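Local atomic coordinates of poly(ADP-ribose) glycohydrolase (Thermomonospora curvata, PDB entry 3SIG), a protein that hydrolyses the ribose-ribose bonds of poly(ADP-ribose), releasing ADP-ribose, and is built on a macrodomain-type fold that holds the ADP-ribose product. Residues A[78-82]-A[167-171]; A[33-37]-A[151-155]. All blocks are in the same frame, centred on the assembly; numbering follows the deposited sequence.

Contact 1 (A[78-82]-A[167-171]); sequences ARRLT and PYRVA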
loop_
_atom_site.group_PDB
_atom_site.type_symbol
_atom_site.label_atom_id
_atom_site.label_comp_id
_atom_site.label_asym_id
_atom_site.label_seq_id
_atom_site.Cartn_x
_atom_site.Cartn_y
_atom_site.Cartn_z
ATOM N N ALA A 78 1.701 1.959 10.528
ATOM C CA ALA A 78 0.376 1.377 10.737
ATOM C C ALA A 78 0.235 0.776 12.122
ATOM O O ALA A 78 -0.781 0.978 12.798
ATOM C CB ALA A 78 0.085 0.353 9.704
ATOM N N ARG A 79 1.271 0.115 12.617
ATOM C CA ARG A 79 1.217 -0.499 13.933
ATOM C C ARG A 79 1.131 0.551 15.014
ATOM O O ARG A 79 0.399 0.389 16.002
ATOM C CB ARG A 79 2.438 -1.374 14.090
ATOM C CG ARG A 79 2.403 -2.309 15.273
ATOM C CD ARG A 79 3.629 -3.193 15.262
ATOM N NE ARG A 79 3.665 -4.085 16.410
ATOM C CZ ARG A 79 4.750 -4.720 16.832
ATOM N NH1 ARG A 79 5.887 -4.589 16.191
ATOM N NH2 ARG A 79 4.705 -5.503 17.904
ATOM N N ARG A 80 1.912 1.618 14.878
ATOM C CA ARG A 80 1.902 2.723 15.826
ATOM C C ARG A 80 0.513 3.334 15.916
ATOM O O ARG A 80 -0.026 3.551 17.008
ATOM C CB ARG A 80 2.953 3.760 15.446
ATOM C CG ARG A 80 2.901 5.005 16.299
ATOM C CD ARG A 80 4.050 5.978 16.029
ATOM N NE ARG A 80 4.119 6.432 14.633
ATOM C CZ ARG A 80 3.553 7.540 14.167
ATOM N NH1 ARG A 80 2.847 8.338 14.960
ATOM N NH2 ARG A 80 3.697 7.872 12.895
ATOM N N LEU A 81 -0.073 3.655 14.779
ATOM C CA LEU A 81 -1.392 4.255 14.771
ATOM C C LEU A 81 -2.452 3.301 15.320
ATOM O O LEU A 81 -3.354 3.724 16.042
ATOM C CB LEU A 81 -1.751 4.715 13.365
ATOM C CG LEU A 81 -1.311 6.136 12.981
ATOM C CD1 LEU A 81 0.169 6.442 13.212
ATOM C CD2 LEU A 81 -1.724 6.424 11.526
ATOM N N THR A 82 -2.343 2.024 15.001
ATOM C CA THR A 82 -3.347 1.060 15.414
ATOM C C THR A 82 -3.324 0.896 16.938
ATOM O O THR A 82 -4.381 0.732 17.553
ATOM C CB THR A 82 -3.105 -0.283 14.723
ATOM O OG1 THR A 82 -3.292 -0.115 13.327
ATOM C CG2 THR A 82 -4.108 -1.325 15.213
ATOM N N PRO A 167 -1.196 -10.024 16.554
ATOM C CA PRO A 167 -1.423 -9.437 15.226
ATOM C C PRO A 167 -2.366 -8.239 15.299
ATOM O O PRO A 167 -3.125 -8.085 16.228
ATOM C CB PRO A 167 -2.058 -10.578 14.445
ATOM C CG PRO A 167 -2.604 -11.512 15.513
ATOM C CD PRO A 167 -1.776 -11.370 16.686
ATOM N N TYR A 168 -2.300 -7.389 14.302
ATOM C CA TYR A 168 -3.204 -6.253 14.203
ATOM C C TYR A 168 -3.777 -6.241 12.815
ATOM O O TYR A 168 -3.219 -6.849 11.934
ATOM C CB TYR A 168 -2.501 -4.932 14.584
ATOM C CG TYR A 168 -1.331 -4.538 13.729
ATOM C CD1 TYR A 168 -0.105 -5.135 13.873
ATOM C CD2 TYR A 168 -1.470 -3.580 12.731
ATOM C CE1 TYR A 168 0.960 -4.800 13.092
ATOM C CE2 TYR A 168 -0.413 -3.226 11.958
ATOM C CZ TYR A 168 0.807 -3.832 12.107
ATOM O OH TYR A 168 1.887 -3.455 11.306
ATOM N N ARG A 169 -4.876 -5.559 12.598
ATOM C CA ARG A 169 -5.515 -5.483 11.307
ATOM C C ARG A 169 -5.515 -4.090 10.721
ATOM O O ARG A 169 -5.752 -3.120 11.430
ATOM C CB ARG A 169 -6.946 -5.985 11.387
ATOM C CG ARG A 169 -7.038 -7.493 11.658
ATOM C CD ARG A 169 -8.461 -8.060 11.474
ATOM N NE ARG A 169 -9.282 -7.628 12.586
ATOM C CZ ARG A 169 -10.576 -7.921 12.710
ATOM N NH1 ARG A 169 -11.189 -8.636 11.780
ATOM N NH2 ARG A 169 -11.260 -7.492 13.767
ATOM N N VAL A 170 -5.241 -4.004 9.423
ATOM C CA VAL A 170 -5.332 -2.756 8.661
ATOM C C VAL A 170 -6.045 -3.012 7.376
ATOM O O VAL A 170 -6.068 -4.154 6.882
ATOM C CB VAL A 170 -3.933 -2.195 8.340
ATOM C CG1 VAL A 170 -3.083 -2.079 9.616
ATOM C CG2 VAL A 170 -3.184 -3.067 7.354
ATOM N N ALA A 171 -6.556 -1.967 6.753
ATOM C CA ALA A 171 -7.038 -2.061 5.378
ATOM C C ALA A 171 -5.900 -1.697 4.448
ATOM O O ALA A 171 -5.084 -0.801 4.732
ATOM C CB ALA A 171 -8.206 -1.144 5.152
HETATM O O HOH W 1 -5.700 -0.493 12.010
#
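Tyr168 lays its ring against the flank of the helix at Arg79, and the dense part of the contact lies here. Arg79 CG sits over one face of the ring, 4.0 Å from the centroid of the Tyr168 ring and 27° off its normal, a CH-pi contact. Its CB comes up to the hydroxyl end, 3.5 Å from Tyr168 OH. With CG anti to the backbone N (chi1 -168°) and the chain extended to NE, the arginine runs across the tyrosine at about a right angle; its guanidinium, nearly parallel to the ring plane, heads for solvent. Segment 78-82, on helix 74-84, crosses segment 167-171 at 102°, the helix packing against the mixed sheet of this macrodomain-type fold, whose bound ADP-ribose lies about 10 Å from the side chain of Ala78. Deeper in, Ala78 CB meets Val170 CG1 at 4.0 Å. Replacing Tyr168 by an alanine would probably open a gap beside the helix and leave the aliphatic part of Arg79 without its aromatic face. Thr82 is looser and wetter: OG1 comes no nearer the ring than 4.0 Å, at Tyr168 CD2. A water donates to Thr82 OG1 (2.8 Å) and Arg169 O (2.7 Å), while Thr82 OG1 donates to Ala78 O, 2.8 Å away.

Contact 2 (A[33-37]-A[151-155]); sequences HVAQA and PGVPV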
loop_
_atom_site.group_PDB
_atom_site.type_symbol
_atom_site.label_atom_id
_atom_site.label_comp_id
_atom_site.label_asym_id
_atom_site.label_seq_id
_atom_site.Cartn_x
_atom_site.Cartn_y
_atom_site.Cartn_z
ATOM N N HIS A 33 -9.743 -14.223 10.456
ATOM C CA HIS A 33 -9.470 -12.871 9.992
ATOM C C HIS A 33 -8.994 -12.850 8.548
ATOM O O HIS A 33 -9.385 -11.945 7.788
ATOM C CB HIS A 33 -8.493 -12.182 10.910
ATOM C CG HIS A 33 -9.105 -11.781 12.205
ATOM N ND1 HIS A 33 -8.377 -11.251 13.245
ATOM C CD2 HIS A 33 -10.385 -11.848 12.630
ATOM C CE1 HIS A 33 -9.185 -11.012 14.262
ATOM N NE2 HIS A 33 -10.409 -11.367 13.918
ATOM N N VAL A 34 -8.196 -13.823 8.126
ATOM C CA VAL A 34 -7.762 -13.898 6.733
ATOM C C VAL A 34 -8.964 -14.124 5.825
ATOM O O VAL A 34 -9.120 -13.442 4.811
ATOM C CB VAL A 34 -6.690 -14.988 6.531
ATOM C CG1 VAL A 34 -6.414 -15.241 5.043
ATOM C CG2 VAL A 34 -5.420 -14.578 7.236
ATOM N N ALA A 35 -9.820 -15.077 6.169
ATOM C CA ALA A 35 -11.029 -15.357 5.382
ATOM C C ALA A 35 -11.939 -14.153 5.290
ATOM O O ALA A 35 -12.474 -13.880 4.205
ATOM C CB ALA A 35 -11.774 -16.539 5.949
ATOM N N GLN A 36 -12.074 -13.393 6.364
ATOM C CA GLN A 36 -12.894 -12.195 6.360
ATOM C C GLN A 36 -12.289 -11.171 5.413
ATOM O O GLN A 36 -12.998 -10.519 4.637
ATOM C CB GLN A 36 -13.034 -11.598 7.751
ATOM C CG GLN A 36 -13.893 -12.423 8.681
ATOM C CD GLN A 36 -14.030 -11.738 10.022
ATOM O OE1 GLN A 36 -14.087 -10.501 10.090
ATOM N NE2 GLN A 36 -14.044 -12.523 11.098
ATOM N N ALA A 37 -10.984 -10.971 5.466
ATOM C CA ALA A 37 -10.336 -10.029 4.581
ATOM C C ALA A 37 -10.540 -10.424 3.122
ATOM O O ALA A 37 -10.817 -9.564 2.279
ATOM C CB ALA A 37 -8.864 -9.904 4.921
ATOM N N PRO A 151 -10.084 -5.109 3.227
ATOM C CA PRO A 151 -10.414 -4.681 4.600
ATOM C C PRO A 151 -9.885 -5.641 5.642
ATOM O O PRO A 151 -9.887 -6.863 5.433
ATOM C CB PRO A 151 -11.940 -4.710 4.631
ATOM C CG PRO A 151 -12.308 -5.812 3.664
ATOM C CD PRO A 151 -11.229 -5.740 2.556
ATOM N N GLY A 152 -9.437 -5.135 6.780
ATOM C CA GLY A 152 -9.180 -6.005 7.911
ATOM C C GLY A 152 -8.134 -7.077 7.684
ATOM O O GLY A 152 -8.221 -8.167 8.226
ATOM N N VAL A 153 -7.087 -6.773 6.928
ATOM C CA VAL A 153 -6.034 -7.736 6.668
ATOM C C VAL A 153 -5.186 -7.868 7.928
ATOM O O VAL A 153 -4.638 -6.882 8.444
ATOM C CB VAL A 153 -5.145 -7.273 5.501
ATOM C CG1 VAL A 153 -4.009 -8.235 5.297
ATOM C CG2 VAL A 153 -5.984 -7.152 4.235
ATOM N N PRO A 154 -4.988 -9.095 8.424
ATOM C CA PRO A 154 -4.138 -9.268 9.592
ATOM C C PRO A 154 -2.661 -9.088 9.217
ATOM O O PRO A 154 -2.203 -9.611 8.191
ATOM C CB PRO A 154 -4.456 -10.699 10.052
ATOM C CG PRO A 154 -4.976 -11.372 8.862
ATOM C CD PRO A 154 -5.643 -10.339 8.018
ATOM N N VAL A 155 -1.940 -8.370 10.060
ATOM C CA VAL A 155 -0.501 -8.151 9.957
ATOM C C VAL A 155 0.119 -8.857 11.138
ATOM O O VAL A 155 -0.297 -8.652 12.288
ATOM C CB VAL A 155 -0.163 -6.653 9.998
ATOM C CG1 VAL A 155 1.332 -6.425 9.887
ATOM C CG2 VAL A 155 -0.869 -5.929 8.888
HETATM O O HOH W 2 -10.477 -9.436 8.997
#
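The mixed sheet of a macrodomain-type fold carries helix 31-39 against strand 147-157 here, at a point where the strand turns a corner at Gly152. Ala37 faces that corner: its CB lies 3.2 Å from Pro151 O, and its CA makes a CA-H...O contact with the same oxygen at 3.3 Å, with 133° at the hydrogen. One carbonyl is therefore met by both the CA and the CB of Ala37, and the small side chain lets the helix come close, the axes of segments 33-37 and 153-155 approaching to 7.4 Å. The same methyl also touches Val153 CG2 at 4.0 Å, although the side chain of Val153 starts out away from the helix. Gly152 takes a positive phi of 61° at the turn, and its N is held by the side-chain oxygen of Gln88. One turn earlier, His33 and Val34 of the helix both meet the Pro154 ring. Val34 crosses it at about a right angle, bringing CG2, which stands anti to its own carbonyl carbon, to 3.6 Å from Pro154 CG; His33 adds its CB to the same ring carbon, whereas its imidazole leads off towards Arg169 of the neighbouring strand. Beside these apolar contacts a water bridges the two backbones. His33 O, which already accepts from Ala37 N within the helix, and Gly152 O lie 4.0 Å apart with no donor of their own between them; one water donates to both, at 3.0 Å to His33 O and 2.7 Å to Gly152 O.

Contacts 1 and 2 have their centres 11 Å apart and share the seven-stranded mixed sheet through two neighbouring antiparallel strands, 147-157 and 163-175, which follow each other in the chain. Their segments alternate in sequence: 33-37, 78-82, 151-155, then 167-171, so that two early helices, 31-39 and 74-84, each pack on one strand of a later pair. The strands join the contacts directly, with probable backbone hydrogen bonds from Val155 N to Tyr168 O (2.7 Å) and from Val153 N to Val170 O (2.8 Å). Two early helices are thereby tied to a strand pair, each contact spanning more than 80 residues of chain, in the fold that holds ADP-ribose.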